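Local coordinates for protein group 1 truncated hemoglobin (Tetrahymena pyriformis, PDB 3AQ9) that binds one heme group per subunit and through its iron probably binds oxygen, with a likely part in oxygen carriage and nitric oxide detoxification, at residues L54-L58 with A107-I111; L78-D84 with T114-G120. The protein carries 1 engineered substitution. All blocks are in the same frame, centred on the assembly; numbering follows the deposited sequence.

Interaction 1 of 2, residues L54-L58 with A107-I111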
loop_
_atom_site.group_PDB
_atom_site.type_symbol
_atom_site.label_atom_id
_atom_site.label_comp_id
_atom_site.label_asym_id
_atom_site.label_seq_id
_atom_site.Cartn_x
_atom_site.Cartn_y
_atom_site.Cartn_z
ATOM N N LEU A 54 2.797 0.232 5.835
ATOM C CA LEU A 54 3.222 -1.013 5.228
ATOM C C LEU A 54 4.459 -1.566 5.910
ATOM O O LEU A 54 4.589 -2.787 5.996
ATOM C CB LEU A 54 3.477 -0.866 3.711
ATOM C CG LEU A 54 2.204 -0.476 2.935
ATOM C CD1 LEU A 54 2.727 -0.202 1.400
ATOM C CD2 LEU A 54 1.095 -1.545 3.024
ATOM N N THR A 55 5.375 -0.728 6.403
ATOM C CA THR A 55 6.548 -1.238 7.131
ATOM C C THR A 55 6.055 -1.993 8.331
ATOM O O THR A 55 6.548 -3.052 8.640
ATOM C CB THR A 55 7.385 -0.058 7.580
ATOM O OG1 THR A 55 7.922 0.554 6.327
ATOM C CG2 THR A 55 8.608 -0.485 8.399
ATOM N N MET A 56 5.115 -1.358 9.051
ATOM C CA MET A 56 4.591 -2.069 10.275
ATOM C C MET A 56 3.880 -3.374 9.836
ATOM O O MET A 56 4.093 -4.466 10.417
ATOM C CB MET A 56 3.563 -1.107 10.929
ATOM C CG MET A 56 2.857 -1.772 12.217
ATOM S SD MET A 56 1.385 -2.704 11.645
ATOM C CE MET A 56 0.330 -1.290 11.075
ATOM N N LEU A 57 3.056 -3.329 8.817
ATOM C CA LEU A 57 2.192 -4.494 8.521
ATOM C C LEU A 57 3.061 -5.695 8.074
ATOM O O LEU A 57 2.705 -6.874 8.327
ATOM C CB LEU A 57 1.266 -4.124 7.340
ATOM C CG LEU A 57 -0.134 -4.517 7.250
ATOM C CD1 LEU A 57 -0.876 -4.316 8.722
ATOM C CD2 LEU A 57 -0.840 -3.757 6.226
ATOM N N LEU A 58 4.189 -5.366 7.366
ATOM C CA LEU A 58 4.994 -6.408 6.819
ATOM C C LEU A 58 6.138 -6.822 7.712
ATOM O O LEU A 58 7.026 -7.587 7.295
ATOM C CB LEU A 58 5.512 -5.955 5.399
ATOM C CG LEU A 58 4.317 -5.687 4.422
ATOM C CD1 LEU A 58 4.976 -5.172 3.051
ATOM C CD2 LEU A 58 3.454 -6.935 4.246
ATOM N N ALA A 107 3.169 -10.767 0.777
ATOM C CA ALA A 107 2.865 -9.424 1.156
ATOM C C ALA A 107 1.391 -9.118 0.825
ATOM O O ALA A 107 0.650 -8.528 1.659
ATOM C CB ALA A 107 3.759 -8.389 0.359
ATOM N N ALA A 108 0.939 -9.522 -0.368
ATOM C CA ALA A 108 -0.460 -9.242 -0.748
ATOM C C ALA A 108 -1.382 -9.953 0.188
ATOM O O ALA A 108 -2.469 -9.428 0.491
ATOM C CB ALA A 108 -0.766 -9.672 -2.151
ATOM N N LYS A 109 -1.035 -11.153 0.620
ATOM C CA LYS A 109 -1.983 -11.943 1.515
ATOM C C LYS A 109 -2.142 -11.223 2.856
ATOM O O LYS A 109 -3.269 -11.232 3.415
ATOM C CB LYS A 109 -1.468 -13.350 1.787
ATOM C CG LYS A 109 -1.687 -14.276 0.597
ATOM C CD LYS A 109 -1.182 -15.747 0.899
ATOM C CE LYS A 109 -1.522 -16.188 2.338
ATOM N NZ LYS A 109 -1.180 -17.685 2.431
ATOM N N VAL A 110 -1.079 -10.567 3.358
ATOM C CA VAL A 110 -1.247 -9.776 4.619
ATOM C C VAL A 110 -2.145 -8.585 4.340
ATOM O O VAL A 110 -3.124 -8.347 5.019
ATOM C CB VAL A 110 0.132 -9.300 5.187
ATOM C CG1 VAL A 110 -0.103 -8.260 6.310
ATOM C CG2 VAL A 110 0.950 -10.578 5.717
ATOM N N ILE A 111 -1.822 -7.846 3.286
ATOM C CA ILE A 111 -2.573 -6.565 3.031
ATOM C C ILE A 111 -4.003 -6.853 2.661
ATOM O O ILE A 111 -4.925 -6.078 3.031
ATOM C CB ILE A 111 -1.873 -5.860 1.887
ATOM C CG1 ILE A 111 -0.491 -5.472 2.386
ATOM C CG2 ILE A 111 -2.679 -4.538 1.373
ATOM C CD1 ILE A 111 0.518 -5.053 1.263
#
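Leu-58 reaches Ala-107 and Val-110 chiefly through its CD2 methyl, which rests 4.0 Å from Ala-107 CA and 4.2 Å from Val-110 CB. Its first torsion sets CG beside the backbone N, opposite the carbonyl carbon (chi1 -61°), and so carries the isobutyl end closer to helix 101-112 than its root would suggest. Leu-57 meets Val-110 differently. The two side chains run past each other in opposite directions, and the branch point CG of Leu-57 lies 3.9 Å from Val-110 CG1. That methyl stands anti to its own main-chain nitrogen (chi1 169°), which places it also 3.7 Å from the carbonyl oxygen Leu-57 O, a plain van der Waals touch. On the heme side, Leu-54 and Ile-111 cross at nearly a right angle, with only their tips meeting, Leu-54 CD2 to Ile-111 CD1 at 4.0 Å. Ile-111 also brings its CG1 to 4.2 Å from Leu-57 CD2, so its one extended branch serves two leucines.

No hydrogen bond joins the segments; the side chains that meet are all apolar and mostly buried. Leu-58 is the first residue to leave the helical conformation, yet its N still bonds to Leu-54 O. By the usual truncated-globin topology, the contact lies between helices E (43-57) and H (101-112). Leu-54 and Ile-111 both touch the heme. Around them, Met-17 of helix 13-28 packs on Leu-54, Ile-87 and Leu-90 of helix 80-96 pack on Ile-111, and helix 7-11 closes the far end through Ile-7 and Leu-11.

Interaction 2 of 2, residues L78-D84 with T114-G120. With HEM (protoporphyrin IX containing Fe), chain C.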
loop_
_atom_site.group_PDB
_atom_site.type_symbol
_atom_site.label_atom_id
_atom_site.label_comp_id
_atom_site.label_asym_id
_atom_site.label_seq_id
_atom_site.Cartn_x
_atom_site.Cartn_y
_atom_site.Cartn_z
ATOM N N LEU A 78 -15.518 3.181 -0.794
ATOM C CA LEU A 78 -14.687 2.488 -1.732
ATOM C C LEU A 78 -15.303 1.126 -2.117
ATOM O O LEU A 78 -16.011 0.460 -1.316
ATOM C CB LEU A 78 -13.281 2.173 -1.153
ATOM C CG LEU A 78 -12.476 3.421 -0.913
ATOM C CD1 LEU A 78 -11.203 3.000 -0.153
ATOM C CD2 LEU A 78 -12.126 4.232 -2.142
ATOM N N GLN A 79 -15.011 0.747 -3.361
ATOM C CA GLN A 79 -15.622 -0.435 -4.001
ATOM C C GLN A 79 -14.505 -1.470 -4.246
ATOM O O GLN A 79 -13.330 -1.158 -4.321
ATOM C CB GLN A 79 -16.287 -0.049 -5.321
ATOM C CG GLN A 79 -17.377 1.073 -5.212
ATOM C CD GLN A 79 -18.529 0.540 -4.420
ATOM O OE1 GLN A 79 -19.112 -0.497 -4.815
ATOM N NE2 GLN A 79 -18.917 1.247 -3.333
ATOM N N ASN A 80 -14.938 -2.726 -4.327
ATOM C CA ASN A 80 -13.978 -3.756 -4.646
ATOM C C ASN A 80 -13.010 -3.482 -5.762
ATOM O O ASN A 80 -11.794 -3.813 -5.665
ATOM C CB ASN A 80 -14.822 -4.954 -5.034
ATOM C CG ASN A 80 -14.192 -6.117 -4.645
ATOM O OD1 ASN A 80 -13.913 -6.351 -3.385
ATOM N ND2 ASN A 80 -13.955 -6.959 -5.678
ATOM N N LEU A 81 -13.478 -2.866 -6.830
ATOM C CA LEU A 81 -12.509 -2.671 -7.946
ATOM C C LEU A 81 -11.386 -1.715 -7.555
ATOM O O LEU A 81 -10.262 -1.728 -8.123
ATOM C CB LEU A 81 -13.244 -2.145 -9.198
ATOM C CG LEU A 81 -13.520 -0.640 -9.080
ATOM C CD1 LEU A 81 -13.105 -0.050 -10.332
ATOM C CD2 LEU A 81 -14.894 -0.483 -8.930
ATOM N N HIS A 82 -11.675 -0.823 -6.607
ATOM C CA HIS A 82 -10.617 0.115 -6.169
ATOM C C HIS A 82 -9.555 -0.619 -5.355
ATOM O O HIS A 82 -8.362 -0.390 -5.567
ATOM C CB HIS A 82 -11.191 1.168 -5.234
ATOM C CG HIS A 82 -12.283 1.978 -5.859
ATOM N ND1 HIS A 82 -12.151 2.660 -7.068
ATOM C CD2 HIS A 82 -13.539 2.235 -5.405
ATOM C CE1 HIS A 82 -13.321 3.254 -7.346
ATOM N NE2 HIS A 82 -14.172 2.995 -6.355
ATOM N N PHE A 83 -9.973 -1.571 -4.503
ATOM C CA PHE A 83 -8.957 -2.280 -3.722
ATOM C C PHE A 83 -8.192 -3.203 -4.635
ATOM O O PHE A 83 -6.974 -3.320 -4.487
ATOM C CB PHE A 83 -9.676 -3.116 -2.615
ATOM C CG PHE A 83 -8.696 -3.693 -1.574
ATOM C CD1 PHE A 83 -8.494 -3.010 -0.402
ATOM C CD2 PHE A 83 -8.113 -4.956 -1.801
ATOM C CE1 PHE A 83 -7.663 -3.487 0.599
ATOM C CE2 PHE A 83 -7.244 -5.505 -0.819
ATOM C CZ PHE A 83 -7.013 -4.738 0.382
ATOM N N ASP A 84 -8.849 -3.884 -5.580
ATOM C CA ASP A 84 -8.066 -4.675 -6.545
ATOM C C ASP A 84 -7.012 -3.880 -7.320
ATOM O O ASP A 84 -5.892 -4.305 -7.543
ATOM C CB ASP A 84 -8.988 -5.273 -7.626
ATOM C CG ASP A 84 -9.841 -6.452 -7.083
ATOM O OD1 ASP A 84 -10.714 -6.903 -7.831
ATOM O OD2 ASP A 84 -9.602 -6.928 -5.936
ATOM N N THR A 114 -7.044 -6.261 4.980
ATOM C CA THR A 114 -7.584 -4.914 5.306
ATOM C C THR A 114 -8.773 -4.588 4.425
ATOM O O THR A 114 -9.441 -3.544 4.667
ATOM C CB THR A 114 -6.572 -3.802 5.121
ATOM O OG1 THR A 114 -6.111 -3.722 3.732
ATOM C CG2 THR A 114 -5.323 -3.992 6.023
ATOM N N ARG A 115 -9.059 -5.440 3.418
ATOM C CA ARG A 115 -10.131 -5.052 2.427
ATOM C C ARG A 115 -11.469 -4.743 3.172
ATOM O O ARG A 115 -12.116 -3.698 2.919
ATOM C CB ARG A 115 -10.317 -6.161 1.420
ATOM C CG ARG A 115 -11.403 -5.762 0.303
ATOM C CD ARG A 115 -11.709 -7.026 -0.603
ATOM N NE ARG A 115 -10.509 -7.563 -1.315
ATOM C CZ ARG A 115 -10.209 -7.314 -2.599
ATOM N NH1 ARG A 115 -10.946 -6.464 -3.388
ATOM N NH2 ARG A 115 -9.126 -7.876 -3.120
ATOM N N LYS A 116 -11.883 -5.633 4.064
ATOM C CA LYS A 116 -13.203 -5.435 4.688
ATOM C C LYS A 116 -13.209 -4.212 5.581
ATOM O O LYS A 116 -14.331 -3.711 5.917
ATOM C CB LYS A 116 -13.638 -6.644 5.493
ATOM C CG LYS A 116 -12.684 -6.912 6.701
ATOM C CD LYS A 116 -13.245 -8.113 7.532
ATOM C CE LYS A 116 -12.311 -8.307 8.809
ATOM N NZ LYS A 116 -13.009 -9.336 9.624
ATOM N N ASP A 117 -12.040 -3.756 6.008
ATOM C CA ASP A 117 -12.050 -2.597 6.918
ATOM C C ASP A 117 -12.259 -1.257 6.162
ATOM O O ASP A 117 -12.676 -0.279 6.798
ATOM C CB ASP A 117 -10.710 -2.497 7.690
ATOM C CG ASP A 117 -10.558 -3.744 8.634
ATOM O OD1 ASP A 117 -11.581 -4.177 9.178
ATOM O OD2 ASP A 117 -9.453 -4.324 8.545
ATOM N N MET A 118 -11.976 -1.235 4.851
ATOM C CA MET A 118 -12.003 0.075 4.134
ATOM C C MET A 118 -13.110 0.113 3.086
ATOM O O MET A 118 -13.433 1.195 2.596
ATOM C CB MET A 118 -10.639 0.411 3.574
ATOM C CG MET A 118 -10.158 -0.642 2.547
ATOM S SD MET A 118 -8.554 -0.084 1.913
ATOM C CE MET A 118 -7.452 -0.444 3.323
ATOM N N LEU A 119 -13.602 -1.044 2.625
ATOM C CA LEU A 119 -14.652 -0.937 1.599
ATOM C C LEU A 119 -15.997 -0.435 2.208
ATOM O O LEU A 119 -16.484 -0.853 3.294
ATOM C CB LEU A 119 -14.973 -2.302 0.890
ATOM C CG LEU A 119 -13.741 -2.804 0.084
ATOM C CD1 LEU A 119 -14.305 -4.069 -0.692
ATOM C CD2 LEU A 119 -13.148 -1.733 -0.847
ATOM N N GLY A 120 -16.663 0.443 1.438
ATOM C CA GLY A 120 -18.005 0.844 1.764
ATOM C C GLY A 120 -18.140 1.670 3.016
ATOM O O GLY A 120 -19.205 1.615 3.648
HETATM C CHA HEM C . -5.436 7.256 3.442
HETATM C CHB HEM C . -7.233 6.151 -0.994
HETATM C CHC HEM C . -6.467 1.472 -0.127
HETATM C CHD HEM C . -3.428 2.812 3.483
HETATM C C1A HEM C . -5.988 7.348 2.175
HETATM C C2A HEM C . -6.483 8.578 1.536
HETATM C C3A HEM C . -6.922 8.268 0.336
HETATM C C4A HEM C . -6.810 6.840 0.140
HETATM C CMA HEM C . -7.515 9.146 -0.780
HETATM C CAA HEM C . -6.300 10.013 2.174
HETATM C CBA HEM C . -7.415 11.046 2.448
HETATM C CGA HEM C . -6.421 12.346 2.649
HETATM O O1A HEM C . -5.790 12.457 3.762
HETATM O O2A HEM C . -5.921 12.998 1.653
HETATM C C1B HEM C . -7.234 4.729 -1.061
HETATM C C2B HEM C . -7.934 4.042 -2.134
HETATM C C3B HEM C . -7.805 2.740 -1.833
HETATM C C4B HEM C . -6.978 2.686 -0.655
HETATM C CMB HEM C . -8.707 4.638 -3.309
HETATM C CAB HEM C . -8.426 1.592 -2.640
HETATM C CBB HEM C . -9.008 0.688 -1.866
HETATM C C1C HEM C . -5.502 1.438 0.895
HETATM C C2C HEM C . -4.763 0.263 1.286
HETATM C C3C HEM C . -3.927 0.681 2.257
HETATM C C4C HEM C . -4.106 2.083 2.494
HETATM C CMC HEM C . -4.934 -1.161 0.612
HETATM C CAC HEM C . -2.825 -0.127 3.039
HETATM C CBC HEM C . -2.821 -1.459 3.028
HETATM C C1D HEM C . -3.749 4.142 3.784
HETATM C C2D HEM C . -3.075 4.856 4.835
HETATM C C3D HEM C . -3.697 6.162 4.823
HETATM C C4D HEM C . -4.666 6.105 3.778
HETATM C CMD HEM C . -1.976 4.414 5.813
HETATM C CAD HEM C . -3.348 7.320 5.718
HETATM C CBD HEM C . -4.061 7.339 7.002
HETATM C CGD HEM C . -3.496 8.496 7.858
HETATM O O1D HEM C . -3.700 8.498 9.068
HETATM O O2D HEM C . -3.085 9.570 7.241
HETATM N NA HEM C . -6.231 6.330 1.266
HETATM N NB HEM C . -6.619 3.953 -0.060
HETATM N NC HEM C . -5.108 2.515 1.633
HETATM N ND HEM C . -4.706 4.902 3.059
HETATM FE FE HEM C . -5.700 4.430 1.485
HETATM O O HOH W 1 -14.577 3.502 2.025
HETATM O O HOH W 2 -3.881 4.757 0.284
#
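The Phe-83 ring carries the Arg-115 side chain on one face: Arg-115 CB sits over its centre, 3.7 Å from the centroid, in a CH-pi contact. Thr-114 OG1 and Met-118 SD lie at the ring edge, the sulfur 3.7 Å from Phe-83 CD1 as a Met-aromatic contact. Further along, the guanidinium of Arg-115 turns one face to Phe-83 CD2, the two planes inclined by 48°, while Asp-84 sits at its edge. Arg-115 leaves its backbone with CG anti to N and bends at its third torsion (chi3 -60°), which brings the guanidinium over Phe-83 CD2 and toward Asp-84. NH1 and NH2 then bond end-on to the same oxygen, Asp-84 OD2, at 2.9 and 3.0 Å respectively; NH1 approaches from above the carboxylate plane and NH2 nearly along the C-O direction. NH1 adds a weak bond to Asn-80 OD1, and NE pairs with Glu-112.

Nearer the heme, Met-118 SD comes within 3.3 Å of the HEM methine carbon CHC, and the Met-118 side chain packs on His-73, the predicted proximal ligand. Leu-78 CD1 packs 3.6 Å from HEM CBB. At the chain's end, Gly-120 N donates to a lone pair of Leu-78 O at 2.8 Å, and one water bridges Leu-78 N and Met-118 O.

The chemistry is thus layered, with a charged group on the outside and thioether, aromatic and leucine against the porphyrin. Paired with two carboxylates, Asp-84 and Glu-112, the guanidinium probably has its charge largely compensated and its rotation restricted, behind the Phe-83 ring that itself borders the heme.

In the fold
The two contacts lie about 16 Å apart, centre to centre, in one all-helical 2/2 globin domain. Along the chain their segments alternate: 54-58, 78-84, 107-111, 114-120. Interaction 1 joins helix 43-57 to helix 101-112, whereas interaction 2 joins the start of helix 80-96 to the short helix 115-118 that follows 101-112. Packing links them directly, with Ile-111 O lying 3.6 Å from Phe-83 CZ. Both contribute residues to the heme pocket, interaction 1 through Leu-54 and Ile-111, interaction 2 through residues that include Met-118, beside His-73. Segments 107-111 and 114-120, close in sequence, thus pack on two different earlier parts of the chain, 54-58 and 78-84, both bordering the same cofactor.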